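Side-chain contacts in alkylpurine DNA glycosylase AlkC (Pseudomonas fluorescens, PDB 5VHV), which excises alkylated purine bases from DNA in base excision repair, probably without flipping the damaged nucleotide out of the helix: residues A[215-220]-A[224-229]; A[206-211]-A[228-233]. All coordinates share one frame; numbering follows the deposited sequence.

Followed from the N terminus, the chain runs through helix 205-213, the loop that bends back after it, and helix 220-229, which gives way to helix 231-235 around Leu230. Contact 2 closes the wider loop, 206-211 onto 228-233, with 16 residues between its ends. Contact 1, 215-220 onto 224-229, spans only three residues, lies between the outer ends of that loop and overlaps its second segment at His228 and Ala229. It is thus largely nested: contact 1 folds the connecting loop against helix 220-229, whereas contact 2 joins helix 205-213 to the end of that helix and the start of the next. The centres of the two contacts are about 11 Å apart.

Contact 1 (A[215-220]-A[224-229]); sequences WNLENP and WIARHA
The backbone carbonyl of Pro220 accepts a hydrogen bond from the amide of Trp224, with Pro220 O 3.0 Å from Trp224 N and an N-H...O angle of 154°. This i to i+4 bond lies in the first turn of helix 220-229, at the point where the loop ends. The same oxygen lies 3.5 Å from Trp224 CB. Just before it, Asn219 occupies the N-cap, where its OD1 makes weak hydrogen bonds to the amides of His221 and Thr222. Further back, the loop is shaped by an Asx turn: Glu218 N donates to Asn216 OD1 at 3.0 Å, approaching from well above the side-chain carbonyl plane, within a type I beta turn from Asn216 to Asn219. The loop therefore makes a tight reversal between two helices of the DNA alkylation repair domain, and Trp215, just before the turn, and Leu217, within it, lean on the second helix. With CG anti to the carbonyl carbon (chi1 -79°), the Trp215 indole is carried toward the helix and meets it with the edge of its six-membered ring. Ile225 CG2 sits against the CZ3-CH2 edge of Trp215, near the ring plane and 3.8 Å from both atoms, the two side chains being set nearly perpendicular. From the loop side, Leu217 brings its CD2 methyl to 3.9 Å from Ala226 CB. Behind these residues, helix 187-201 supplies Leu197 against Trp215 and Arg190 against Ile225. On another side of helix 220-229, His228 stacks on Trp224, its CD2 centred on the indole, 3.3 Å off the plane.

Contact 2 (A[206-211]-A[228-233]); sequences EWVLSL and HALRSL
Leu209 and Leu233 meet end-on, bringing Leu209 CG to 3.9 Å from Leu233 CD1. This is helix-to-helix packing within the alpha-helical DNA alkylation repair domain: helix 205-213 lies against the junction where helix 220-229 ends and helix 231-235 begins. Leu209 CD2, also 4.0 Å from Leu233 CD1, comes closer still to Leu230, at 3.8 Å from Leu230 CD2. Leu230 CD2 also meets Val208, whose CG1 is anti to its own backbone N (chi1 173°) and comes to 4.1 Å from Leu230 CD2 as the two side chains run antiparallel alongside one another. Leu230 thus rests against two successive residues of helix 205-213, while Leu209 spans Leu230 and Leu233. All four side chains are buried and the interface between them is wholly apolar. Around this first shell, helix 239-244 presents Ala241 to both Leu209 and Leu233 and Leu244 to Leu230, and helix 187-201 backs Val208 through Ile200. The junction also borders the bound DNA, where Arg231 packs on a modified base and His228 and Ser232 each on a phosphate. Arg231 is positioned by Asn195 OD1 and by the end of the preceding helix: its NH1 donates to His228 O at 3.0 Å, with an N-H...O angle of 160° and that oxygen nearly in the guanidinium plane.

Contact 1 (A[215-220]-A[224-229])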
loop_
_atom_site.group_PDB
_atom_site.type_symbol
_atom_site.label_atom_id
_atom_site.label_comp_id
_atom_site.label_asym_id
_atom_site.label_seq_id
_atom_site.Cartn_x
_atom_site.Cartn_y
_atom_site.Cartn_z
ATOM N N TRP A 215 18.218 14.257 -2.453
ATOM C CA TRP A 215 17.073 15.038 -2.014
ATOM C C TRP A 215 17.455 15.976 -0.880
ATOM O O TRP A 215 18.425 15.758 -0.150
ATOM C CB TRP A 215 15.952 14.120 -1.532
ATOM C CG TRP A 215 15.150 13.505 -2.579
ATOM C CD1 TRP A 215 15.341 13.564 -3.931
ATOM C CD2 TRP A 215 13.990 12.709 -2.365
ATOM N NE1 TRP A 215 14.350 12.851 -4.574
ATOM C CE2 TRP A 215 13.512 12.314 -3.629
ATOM C CE3 TRP A 215 13.296 12.304 -1.218
ATOM C CZ2 TRP A 215 12.374 11.527 -3.778
ATOM C CZ3 TRP A 215 12.175 11.514 -1.365
ATOM C CH2 TRP A 215 11.722 11.133 -2.638
ATOM N N ASN A 216 16.661 17.029 -0.730
ATOM C CA ASN A 216 16.816 17.958 0.382
ATOM C C ASN A 216 15.874 17.524 1.494
ATOM O O ASN A 216 14.664 17.783 1.445
ATOM C CB ASN A 216 16.523 19.384 -0.051
ATOM C CG ASN A 216 16.383 20.313 1.133
ATOM O OD1 ASN A 216 17.010 20.105 2.164
ATOM N ND2 ASN A 216 15.534 21.323 1.000
ATOM N N LEU A 217 16.425 16.864 2.506
ATOM C CA LEU A 217 15.591 16.333 3.567
ATOM C C LEU A 217 15.316 17.358 4.659
ATOM O O LEU A 217 14.679 17.018 5.659
ATOM C CB LEU A 217 16.226 15.071 4.149
ATOM C CG LEU A 217 16.457 13.940 3.141
ATOM C CD1 LEU A 217 16.899 12.672 3.860
ATOM C CD2 LEU A 217 15.235 13.656 2.254
ATOM N N GLU A 218 15.763 18.607 4.483
ATOM C CA GLU A 218 15.330 19.680 5.369
ATOM C C GLU A 218 13.892 20.095 5.081
ATOM O O GLU A 218 13.253 20.711 5.935
ATOM C CB GLU A 218 16.269 20.884 5.240
ATOM C CG GLU A 218 17.727 20.550 5.516
ATOM C CD GLU A 218 17.973 20.175 6.964
ATOM O OE1 GLU A 218 17.204 20.636 7.836
ATOM O OE2 GLU A 218 18.932 19.420 7.230
ATOM N N ASN A 219 13.372 19.762 3.906
ATOM C CA ASN A 219 11.953 19.932 3.633
ATOM C C ASN A 219 11.176 18.827 4.339
ATOM O O ASN A 219 11.360 17.655 4.004
ATOM C CB ASN A 219 11.687 19.879 2.132
ATOM C CG ASN A 219 10.235 20.159 1.785
ATOM O OD1 ASN A 219 9.322 19.545 2.336
ATOM N ND2 ASN A 219 10.017 21.100 0.875
ATOM N N PRO A 220 10.305 19.144 5.303
ATOM C CA PRO A 220 9.692 18.069 6.105
ATOM C C PRO A 220 8.784 17.150 5.302
ATOM O O PRO A 220 8.641 15.973 5.664
ATOM C CB PRO A 220 8.921 18.832 7.189
ATOM C CG PRO A 220 8.719 20.197 6.631
ATOM C CD PRO A 220 9.890 20.482 5.757
ATOM N N TRP A 224 9.580 13.166 5.191
ATOM C CA TRP A 224 8.573 12.164 5.521
ATOM C C TRP A 224 8.473 11.117 4.421
ATOM O O TRP A 224 8.439 9.903 4.696
ATOM C CB TRP A 224 7.213 12.833 5.743
ATOM C CG TRP A 224 6.139 11.879 6.203
ATOM C CD1 TRP A 224 5.738 11.652 7.497
ATOM C CD2 TRP A 224 5.319 11.027 5.377
ATOM N NE1 TRP A 224 4.730 10.711 7.522
ATOM C CE2 TRP A 224 4.458 10.310 6.237
ATOM C CE3 TRP A 224 5.230 10.805 4.000
ATOM C CZ2 TRP A 224 3.511 9.394 5.753
ATOM C CZ3 TRP A 224 4.303 9.870 3.521
ATOM C CH2 TRP A 224 3.459 9.182 4.397
ATOM N N ILE A 225 8.461 11.566 3.163
ATOM C CA ILE A 225 8.448 10.621 2.048
ATOM C C ILE A 225 9.657 9.702 2.129
ATOM O O ILE A 225 9.545 8.484 1.939
ATOM C CB ILE A 225 8.404 11.371 0.700
ATOM C CG1 ILE A 225 7.047 12.080 0.523
ATOM C CG2 ILE A 225 8.643 10.414 -0.450
ATOM C CD1 ILE A 225 6.945 12.914 -0.748
ATOM N N ALA A 226 10.833 10.270 2.411
ATOM C CA ALA A 226 12.044 9.463 2.475
ATOM C C ALA A 226 11.931 8.375 3.533
ATOM O O ALA A 226 12.279 7.215 3.281
ATOM C CB ALA A 226 13.254 10.349 2.751
ATOM N N ARG A 227 11.455 8.728 4.730
ATOM C CA ARG A 227 11.384 7.733 5.795
ATOM C C ARG A 227 10.447 6.586 5.423
ATOM O O ARG A 227 10.731 5.425 5.726
ATOM C CB ARG A 227 10.937 8.360 7.118
ATOM C CG ARG A 227 10.842 7.293 8.237
ATOM C CD ARG A 227 10.741 7.854 9.650
ATOM N NE ARG A 227 11.873 8.701 10.029
ATOM C CZ ARG A 227 12.981 8.289 10.650
ATOM N NH1 ARG A 227 13.167 7.017 10.979
ATOM N NH2 ARG A 227 13.920 9.170 10.945
ATOM N N HIS A 228 9.318 6.888 4.784
ATOM C CA HIS A 228 8.368 5.833 4.459
ATOM C C HIS A 228 8.731 5.096 3.175
ATOM O O HIS A 228 8.426 3.912 3.054
ATOM C CB HIS A 228 6.970 6.439 4.436
ATOM C CG HIS A 228 6.544 6.877 5.797
ATOM N ND1 HIS A 228 5.875 6.042 6.667
ATOM C CD2 HIS A 228 6.788 8.019 6.481
ATOM C CE1 HIS A 228 5.674 6.675 7.811
ATOM N NE2 HIS A 228 6.226 7.873 7.727
ATOM N N ALA A 229 9.427 5.761 2.255
ATOM C CA ALA A 229 9.953 5.107 1.065
ATOM C C ALA A 229 10.981 4.052 1.439
ATOM O O ALA A 229 11.057 2.991 0.814
ATOM C CB ALA A 229 10.608 6.149 0.154
#

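Contact 2 (A[206-211]-A[228-233])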
loop_
_atom_site.group_PDB
_atom_site.type_symbol
_atom_site.label_atom_id
_atom_site.label_comp_id
_atom_site.label_asym_id
_atom_site.label_seq_id
_atom_site.Cartn_x
_atom_site.Cartn_y
_atom_site.Cartn_z
ATOM N N GLU A 206 19.395 0.241 -4.745
ATOM C CA GLU A 206 20.445 1.246 -4.887
ATOM C C GLU A 206 19.955 2.456 -5.659
ATOM O O GLU A 206 20.405 3.580 -5.402
ATOM C CB GLU A 206 21.664 0.646 -5.588
ATOM C CG GLU A 206 22.353 -0.447 -4.786
ATOM C CD GLU A 206 23.473 -1.135 -5.551
ATOM O OE1 GLU A 206 23.523 -1.010 -6.792
ATOM O OE2 GLU A 206 24.308 -1.803 -4.905
ATOM N N TRP A 207 19.039 2.249 -6.603
ATOM C CA TRP A 207 18.504 3.371 -7.366
ATOM C C TRP A 207 17.723 4.318 -6.466
ATOM O O TRP A 207 17.866 5.544 -6.569
ATOM C CB TRP A 207 17.620 2.862 -8.505
ATOM C CG TRP A 207 17.159 3.947 -9.413
ATOM C CD1 TRP A 207 17.756 4.348 -10.582
ATOM C CD2 TRP A 207 16.000 4.772 -9.253
ATOM N NE1 TRP A 207 17.040 5.370 -11.147
ATOM C CE2 TRP A 207 15.963 5.657 -10.350
ATOM C CE3 TRP A 207 14.998 4.856 -8.286
ATOM C CZ2 TRP A 207 14.964 6.617 -10.501
ATOM C CZ3 TRP A 207 14.005 5.810 -8.437
ATOM C CH2 TRP A 207 13.997 6.677 -9.543
ATOM N N VAL A 208 16.893 3.769 -5.576
ATOM C CA VAL A 208 16.151 4.600 -4.632
ATOM C C VAL A 208 17.105 5.291 -3.662
ATOM O O VAL A 208 16.930 6.469 -3.337
ATOM C CB VAL A 208 15.115 3.747 -3.878
ATOM C CG1 VAL A 208 14.446 4.554 -2.771
ATOM C CG2 VAL A 208 14.077 3.155 -4.830
ATOM N N LEU A 209 18.115 4.570 -3.170
ATOM C CA LEU A 209 19.056 5.160 -2.226
ATOM C C LEU A 209 19.810 6.313 -2.867
ATOM O O LEU A 209 19.936 7.394 -2.280
ATOM C CB LEU A 209 20.031 4.097 -1.714
ATOM C CG LEU A 209 19.386 3.040 -0.812
ATOM C CD1 LEU A 209 20.287 1.789 -0.744
ATOM C CD2 LEU A 209 19.129 3.597 0.583
ATOM N N SER A 210 20.302 6.109 -4.087
ATOM C CA SER A 210 20.981 7.187 -4.787
ATOM C C SER A 210 20.050 8.373 -5.006
ATOM O O SER A 210 20.454 9.533 -4.830
ATOM C CB SER A 210 21.537 6.677 -6.115
ATOM O OG SER A 210 22.611 5.779 -5.893
ATOM N N LEU A 211 18.803 8.103 -5.407
ATOM C CA LEU A 211 17.834 9.173 -5.618
ATOM C C LEU A 211 17.666 10.010 -4.360
ATOM O O LEU A 211 17.806 11.237 -4.390
ATOM C CB LEU A 211 16.483 8.581 -6.033
ATOM C CG LEU A 211 15.384 9.584 -6.411
ATOM C CD1 LEU A 211 15.675 10.201 -7.787
ATOM C CD2 LEU A 211 13.995 8.934 -6.386
ATOM N N HIS A 228 9.318 6.888 4.784
ATOM C CA HIS A 228 8.368 5.833 4.459
ATOM C C HIS A 228 8.731 5.096 3.175
ATOM O O HIS A 228 8.426 3.912 3.054
ATOM C CB HIS A 228 6.970 6.439 4.436
ATOM C CG HIS A 228 6.544 6.877 5.797
ATOM N ND1 HIS A 228 5.875 6.042 6.667
ATOM C CD2 HIS A 228 6.788 8.019 6.481
ATOM C CE1 HIS A 228 5.674 6.675 7.811
ATOM N NE2 HIS A 228 6.226 7.873 7.727
ATOM N N ALA A 229 9.427 5.761 2.255
ATOM C CA ALA A 229 9.953 5.107 1.065
ATOM C C ALA A 229 10.981 4.052 1.439
ATOM O O ALA A 229 11.057 2.991 0.814
ATOM C CB ALA A 229 10.608 6.149 0.154
ATOM N N LEU A 230 11.814 4.362 2.430
ATOM C CA LEU A 230 12.940 3.532 2.814
ATOM C C LEU A 230 12.588 2.533 3.905
ATOM O O LEU A 230 13.479 1.838 4.402
ATOM C CB LEU A 230 14.093 4.411 3.290
ATOM C CG LEU A 230 14.753 5.299 2.221
ATOM C CD1 LEU A 230 15.697 6.322 2.834
ATOM C CD2 LEU A 230 15.479 4.434 1.209
ATOM N N ARG A 231 11.310 2.401 4.246
ATOM C CA ARG A 231 10.947 1.636 5.441
ATOM C C ARG A 231 11.372 0.177 5.357
ATOM O O ARG A 231 11.721 -0.416 6.386
ATOM C CB ARG A 231 9.451 1.751 5.691
ATOM C CG ARG A 231 8.533 1.062 4.653
ATOM C CD ARG A 231 7.117 1.494 4.954
ATOM N NE ARG A 231 6.068 0.820 4.208
ATOM C CZ ARG A 231 5.512 1.272 3.089
ATOM N NH1 ARG A 231 5.949 2.373 2.512
ATOM N NH2 ARG A 231 4.488 0.619 2.562
ATOM N N SER A 232 11.332 -0.434 4.167
ATOM C CA SER A 232 11.748 -1.827 4.059
ATOM C C SER A 232 13.261 -1.942 4.186
ATOM O O SER A 232 13.774 -2.809 4.901
ATOM C CB SER A 232 11.255 -2.430 2.733
ATOM O OG SER A 232 9.835 -2.380 2.646
ATOM N N LEU A 233 13.999 -1.042 3.539
ATOM C CA LEU A 233 15.455 -1.087 3.653
ATOM C C LEU A 233 15.912 -0.796 5.078
ATOM O O LEU A 233 16.900 -1.378 5.537
ATOM C CB LEU A 233 16.094 -0.103 2.674
ATOM C CG LEU A 233 15.832 -0.397 1.186
ATOM C CD1 LEU A 233 16.534 0.617 0.273
ATOM C CD2 LEU A 233 16.279 -1.800 0.824
#